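Local coordinates for putative vitamin-B12 independent methionine synthase family protein (Listeria monocytogenes, PDB 1YPX) that probably transfers a methyl group from a methylated folate to homocysteine, as cobalamin-independent methionine synthases do, possibly with zinc, at residues V132-R146 / C181-Y193. Sequence-based numbering, arbitrary orientation.
Sequences VAKQTIPSPAMLHYR and CRYLQLDDTSWSY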
loop_
_atom_site.group_PDB
_atom_site.type_symbol
_atom_site.label_atom_id
_atom_site.label_comp_id
_atom_site.label_asym_id
_atom_site.label_seq_id
_atom_site.Cartn_x
_atom_site.Cartn_y
_atom_site.Cartn_z
ATOM N N VAL A 132 -2.137 4.494 -14.965
ATOM C CA VAL A 132 -2.174 3.156 -14.382
ATOM C C VAL A 132 -2.978 3.115 -13.083
ATOM O O VAL A 132 -2.789 3.939 -12.192
ATOM C CB VAL A 132 -0.749 2.605 -14.105
ATOM C CG1 VAL A 132 -0.848 1.233 -13.459
ATOM C CG2 VAL A 132 0.045 2.513 -15.392
ATOM N N ALA A 133 -3.878 2.148 -12.979
ATOM C CA ALA A 133 -4.697 2.012 -11.783
ATOM C C ALA A 133 -3.899 1.307 -10.694
ATOM O O ALA A 133 -3.367 0.227 -10.921
ATOM C CB ALA A 133 -5.971 1.219 -12.095
ATOM N N LYS A 134 -3.810 1.919 -9.520
ATOM C CA LYS A 134 -3.081 1.321 -8.411
ATOM C C LYS A 134 -4.082 0.784 -7.380
ATOM O O LYS A 134 -5.025 1.478 -6.998
ATOM C CB LYS A 134 -2.159 2.367 -7.775
ATOM C CG LYS A 134 -1.317 1.860 -6.609
ATOM C CD LYS A 134 -0.331 2.926 -6.134
ATOM C CE LYS A 134 0.473 2.458 -4.929
ATOM N NZ LYS A 134 1.511 3.452 -4.522
ATOM N N GLN A 135 -3.893 -0.458 -6.953
ATOM C CA GLN A 135 -4.778 -1.072 -5.969
ATOM C C GLN A 135 -3.970 -1.387 -4.704
ATOM O O GLN A 135 -2.861 -1.905 -4.795
ATOM C CB GLN A 135 -5.398 -2.360 -6.553
ATOM C CG GLN A 135 -6.169 -3.249 -5.561
ATOM C CD GLN A 135 -7.400 -2.576 -4.990
ATOM O OE1 GLN A 135 -8.402 -2.391 -5.673
ATOM N NE2 GLN A 135 -7.330 -2.214 -3.726
ATOM N N THR A 136 -4.511 -1.061 -3.535
ATOM C CA THR A 136 -3.818 -1.322 -2.277
ATOM C C THR A 136 -4.618 -2.294 -1.410
ATOM O O THR A 136 -5.834 -2.158 -1.273
ATOM C CB THR A 136 -3.625 -0.005 -1.429
ATOM O OG1 THR A 136 -4.900 0.445 -0.930
ATOM C CG2 THR A 136 -3.020 1.112 -2.274
ATOM N N ILE A 137 -3.941 -3.277 -0.837
ATOM C CA ILE A 137 -4.596 -4.215 0.060
ATOM C C ILE A 137 -3.597 -4.410 1.181
ATOM O O ILE A 137 -2.422 -4.077 1.026
ATOM C CB ILE A 137 -4.894 -5.608 -0.600
ATOM C CG1 ILE A 137 -3.583 -6.323 -0.942
ATOM C CG2 ILE A 137 -5.727 -5.428 -1.872
ATOM C CD1 ILE A 137 -3.794 -7.674 -1.586
ATOM N N PRO A 138 -4.055 -4.899 2.343
ATOM C CA PRO A 138 -3.097 -5.107 3.430
ATOM C C PRO A 138 -2.211 -6.277 3.089
ATOM O O PRO A 138 -2.566 -7.133 2.270
ATOM C CB PRO A 138 -3.984 -5.412 4.638
ATOM C CG PRO A 138 -5.240 -5.952 4.022
ATOM C CD PRO A 138 -5.433 -5.032 2.839
ATOM N N SER A 139 -1.053 -6.292 3.724
ATOM C CA SER A 139 -0.067 -7.338 3.562
ATOM C C SER A 139 -0.591 -8.617 4.207
ATOM O O SER A 139 -1.290 -8.571 5.210
ATOM C CB SER A 139 1.223 -6.903 4.255
ATOM O OG SER A 139 2.207 -7.914 4.205
ATOM N N PRO A 140 -0.263 -9.781 3.644
ATOM C CA PRO A 140 -0.780 -10.988 4.293
ATOM C C PRO A 140 -0.335 -11.111 5.759
ATOM O O PRO A 140 -1.053 -11.670 6.579
ATOM C CB PRO A 140 -0.244 -12.114 3.403
ATOM C CG PRO A 140 1.028 -11.560 2.883
ATOM C CD PRO A 140 0.669 -10.121 2.557
ATOM N N ALA A 141 0.833 -10.564 6.084
ATOM C CA ALA A 141 1.354 -10.623 7.442
ATOM C C ALA A 141 0.520 -9.765 8.379
ATOM O O ALA A 141 0.698 -9.806 9.597
ATOM C CB ALA A 141 2.811 -10.163 7.473
HETATM N N MSE A 142 -0.379 -8.976 7.807
HETATM C CA MSE A 142 -1.243 -8.116 8.602
HETATM C C MSE A 142 -2.350 -8.935 9.267
HETATM O O MSE A 142 -2.878 -8.548 10.313
HETATM C CB MSE A 142 -1.838 -7.011 7.722
HETATM C CG MSE A 142 -0.884 -5.850 7.480
HETATM SE SE MSE A 142 -0.901 -4.522 8.922
HETATM C CE MSE A 142 0.071 -5.467 10.298
ATOM N N LEU A 143 -2.683 -10.075 8.664
ATOM C CA LEU A 143 -3.716 -10.963 9.196
ATOM C C LEU A 143 -3.139 -11.789 10.326
ATOM O O LEU A 143 -3.796 -12.028 11.340
ATOM C CB LEU A 143 -4.240 -11.912 8.111
ATOM C CG LEU A 143 -5.322 -12.902 8.551
ATOM C CD1 LEU A 143 -6.456 -12.156 9.209
ATOM C CD2 LEU A 143 -5.832 -13.676 7.365
ATOM N N HIS A 144 -1.908 -12.237 10.129
ATOM C CA HIS A 144 -1.218 -13.038 11.123
ATOM C C HIS A 144 -1.186 -12.311 12.459
ATOM O O HIS A 144 -1.523 -12.887 13.493
ATOM C CB HIS A 144 0.204 -13.331 10.644
ATOM C CG HIS A 144 1.047 -14.061 11.642
ATOM N ND1 HIS A 144 1.603 -13.443 12.742
ATOM C CD2 HIS A 144 1.457 -15.351 11.687
ATOM C CE1 HIS A 144 2.323 -14.320 13.420
ATOM N NE2 HIS A 144 2.252 -15.486 12.800
ATOM N N TYR A 145 -0.798 -11.042 12.430
ATOM C CA TYR A 145 -0.716 -10.258 13.649
ATOM C C TYR A 145 -2.065 -9.816 14.191
ATOM O O TYR A 145 -2.576 -10.402 15.144
ATOM C CB TYR A 145 0.176 -9.030 13.442
ATOM C CG TYR A 145 0.274 -8.128 14.661
ATOM C CD1 TYR A 145 0.494 -8.661 15.939
ATOM C CD2 TYR A 145 0.158 -6.741 14.537
ATOM C CE1 TYR A 145 0.595 -7.832 17.069
ATOM C CE2 TYR A 145 0.259 -5.904 15.657
ATOM C CZ TYR A 145 0.478 -6.455 16.915
ATOM O OH TYR A 145 0.580 -5.625 18.010
ATOM N N ARG A 146 -2.633 -8.780 13.583
ATOM C CA ARG A 146 -3.912 -8.230 14.020
ATOM C C ARG A 146 -5.072 -9.228 14.014
ATOM O O ARG A 146 -6.198 -8.886 14.381
ATOM C CB ARG A 146 -4.268 -7.006 13.167
ATOM C CG ARG A 146 -3.397 -5.777 13.432
ATOM C CD ARG A 146 -4.233 -4.562 13.844
ATOM N NE ARG A 146 -4.881 -4.748 15.142
ATOM C CZ ARG A 146 -4.237 -4.791 16.308
ATOM N NH1 ARG A 146 -2.917 -4.656 16.349
ATOM N NH2 ARG A 146 -4.916 -4.978 17.436
ATOM N N CYS A 181 -5.259 -5.573 -13.169
ATOM C CA CYS A 181 -4.392 -4.797 -12.307
ATOM C C CYS A 181 -2.925 -5.071 -12.606
ATOM O O CYS A 181 -2.496 -6.225 -12.640
ATOM C CB CYS A 181 -4.699 -5.118 -10.845
ATOM S SG CYS A 181 -3.873 -4.061 -9.620
ATOM N N ARG A 182 -2.151 -4.007 -12.820
ATOM C CA ARG A 182 -0.723 -4.140 -13.118
ATOM C C ARG A 182 0.122 -3.387 -12.126
ATOM O O ARG A 182 1.318 -3.210 -12.339
ATOM C CB ARG A 182 -0.415 -3.638 -14.531
ATOM C CG ARG A 182 -0.045 -4.759 -15.484
ATOM C CD ARG A 182 -1.088 -5.845 -15.389
ATOM N NE ARG A 182 -1.381 -6.460 -16.667
ATOM C CZ ARG A 182 -2.329 -7.370 -16.834
ATOM N NH1 ARG A 182 -3.055 -7.753 -15.791
ATOM N NH2 ARG A 182 -2.548 -7.891 -18.037
ATOM N N TYR A 183 -0.516 -2.948 -11.045
ATOM C CA TYR A 183 0.158 -2.207 -9.985
ATOM C C TYR A 183 -0.608 -2.426 -8.664
ATOM O O TYR A 183 -1.625 -1.767 -8.396
ATOM C CB TYR A 183 0.212 -0.719 -10.370
ATOM C CG TYR A 183 1.109 0.161 -9.522
ATOM C CD1 TYR A 183 1.255 1.515 -9.808
ATOM C CD2 TYR A 183 1.735 -0.329 -8.387
ATOM C CE1 TYR A 183 1.992 2.361 -8.974
ATOM C CE2 TYR A 183 2.471 0.502 -7.547
ATOM C CZ TYR A 183 2.592 1.847 -7.839
ATOM O OH TYR A 183 3.270 2.686 -6.982
ATOM N N LEU A 184 -0.103 -3.372 -7.867
ATOM C CA LEU A 184 -0.675 -3.737 -6.571
ATOM C C LEU A 184 0.282 -3.394 -5.425
ATOM O O LEU A 184 1.482 -3.656 -5.501
ATOM C CB LEU A 184 -0.976 -5.245 -6.516
ATOM C CG LEU A 184 -1.918 -5.682 -5.374
ATOM C CD1 LEU A 184 -3.331 -5.195 -5.697
ATOM C CD2 LEU A 184 -1.915 -7.204 -5.206
ATOM N N GLN A 185 -0.262 -2.834 -4.353
ATOM C CA GLN A 185 0.537 -2.444 -3.209
ATOM C C GLN A 185 0.079 -3.077 -1.890
ATOM O O GLN A 185 -1.111 -3.060 -1.541
ATOM C CB GLN A 185 0.536 -0.922 -3.088
ATOM C CG GLN A 185 1.086 -0.419 -1.769
ATOM C CD GLN A 185 1.641 0.978 -1.878
ATOM O OE1 GLN A 185 2.522 1.237 -2.698
ATOM N NE2 GLN A 185 1.133 1.888 -1.053
ATOM N N LEU A 186 1.043 -3.633 -1.163
ATOM C CA LEU A 186 0.792 -4.272 0.126
ATOM C C LEU A 186 1.097 -3.287 1.252
ATOM O O LEU A 186 2.236 -2.849 1.411
ATOM C CB LEU A 186 1.675 -5.516 0.265
ATOM C CG LEU A 186 1.153 -6.894 -0.211
ATOM C CD1 LEU A 186 0.115 -6.755 -1.322
ATOM C CD2 LEU A 186 2.327 -7.739 -0.684
ATOM N N ASP A 187 0.075 -2.927 2.019
ATOM C CA ASP A 187 0.263 -2.012 3.131
ATOM C C ASP A 187 0.581 -2.840 4.364
ATOM O O ASP A 187 -0.253 -3.581 4.869
ATOM C CB ASP A 187 -0.984 -1.146 3.327
ATOM C CG ASP A 187 -1.037 0.012 2.339
ATOM O OD1 ASP A 187 -0.430 -0.100 1.246
ATOM O OD2 ASP A 187 -1.687 1.041 2.639
ATOM N N ASP A 188 1.816 -2.735 4.827
ATOM C CA ASP A 188 2.211 -3.511 5.969
ATOM C C ASP A 188 2.733 -2.647 7.088
ATOM O O ASP A 188 3.847 -2.139 7.016
ATOM C CB ASP A 188 3.267 -4.521 5.557
ATOM C CG ASP A 188 3.338 -5.669 6.507
ATOM O OD1 ASP A 188 3.807 -6.755 6.117
ATOM O OD2 ASP A 188 2.911 -5.478 7.656
ATOM N N THR A 189 1.929 -2.488 8.131
ATOM C CA THR A 189 2.336 -1.669 9.257
ATOM C C THR A 189 2.853 -2.508 10.422
ATOM O O THR A 189 3.092 -1.976 11.507
ATOM C CB THR A 189 1.170 -0.809 9.761
ATOM O OG1 THR A 189 1.652 0.107 10.750
ATOM C CG2 THR A 189 0.090 -1.679 10.381
ATOM N N SER A 190 3.037 -3.808 10.186
ATOM C CA SER A 190 3.502 -4.728 11.223
ATOM C C SER A 190 4.996 -4.646 11.521
ATOM O O SER A 190 5.414 -4.831 12.661
ATOM C CB SER A 190 3.125 -6.182 10.871
ATOM O OG SER A 190 3.905 -6.711 9.811
ATOM N N TRP A 191 5.801 -4.362 10.505
ATOM C CA TRP A 191 7.241 -4.273 10.696
ATOM C C TRP A 191 7.634 -3.114 11.603
ATOM O O TRP A 191 8.623 -3.202 12.322
ATOM C CB TRP A 191 7.948 -4.131 9.347
ATOM C CG TRP A 191 7.575 -5.197 8.357
ATOM C CD1 TRP A 191 6.461 -5.234 7.582
ATOM C CD2 TRP A 191 8.319 -6.385 8.052
ATOM N NE1 TRP A 191 6.460 -6.369 6.807
ATOM C CE2 TRP A 191 7.590 -7.093 7.074
ATOM C CE3 TRP A 191 9.531 -6.917 8.509
ATOM C CZ2 TRP A 191 8.032 -8.309 6.542
ATOM C CZ3 TRP A 191 9.969 -8.120 7.983
ATOM C CH2 TRP A 191 9.220 -8.804 7.006
ATOM N N SER A 192 6.868 -2.029 11.575
ATOM C CA SER A 192 7.184 -0.874 12.412
ATOM C C SER A 192 7.192 -1.257 13.890
ATOM O O SER A 192 7.998 -0.746 14.667
ATOM C CB SER A 192 6.181 0.264 12.175
ATOM O OG SER A 192 4.888 -0.048 12.662
ATOM N N TYR A 193 6.302 -2.167 14.272
ATOM C CA TYR A 193 6.218 -2.602 15.659
ATOM C C TYR A 193 7.533 -3.140 16.205
ATOM O O TYR A 193 7.969 -2.743 17.285
ATOM C CB TYR A 193 5.128 -3.657 15.821
ATOM C CG TYR A 193 3.733 -3.094 15.721
ATOM C CD1 TYR A 193 3.147 -2.844 14.478
ATOM C CD2 TYR A 193 2.998 -2.805 16.872
ATOM C CE1 TYR A 193 1.856 -2.327 14.384
ATOM C CE2 TYR A 193 1.710 -2.287 16.791
ATOM C CZ TYR A 193 1.144 -2.052 15.544
ATOM O OH TYR A 193 -0.139 -1.566 15.461
#
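Strands 135-138 and 183-188 run parallel as neighbours in the TIM-barrel-like sheet, their axes 4.6 Å apart at closest and 32° from parallel, and five backbone hydrogen bonds join the two segments, from Q135 N to Y183 O at one end to S139 N to D187 O just beyond strand 135-138. T136, Q185, P138 and D187 lie on one face. On the other, I137 and L186 run alongside each other, I137 CG1 3.7 Å from L186 CD1, and Q135 lies beside L184 and also packs on F176 of helix 158-178. K134, its CG anti to the backbone N (chi1 -179°) and its chain extended beyond, lays CD over one face of the Y183 ring, 3.9 Å from the centroid, and brings NZ to Y183 OH at 3.1 Å and Q185 OE1 at 3.0 Å. The amide oxygen is met from above its carbonyl plane; H11 O also accepts from NZ, while D10 bonds Y183 OH and T235 bonds Q185 OE1. Beyond the paired backbones, S139 OG donates to D188 OD1 (2.7 Å) from above the carboxylate plane; OD2 takes both S190 OG and S190 N, the latter closing an Asx turn. Further along, the edge of Y145 meets the face of Y193 in a T-shaped pair with centroids 5.2 Å apart, though Y193 is poorly ordered. The buried K134 NZ, gripped by several oxygens, thus ties down the Y183 hydroxyl and Q185 amide, while three donors fix the D188 carboxylate.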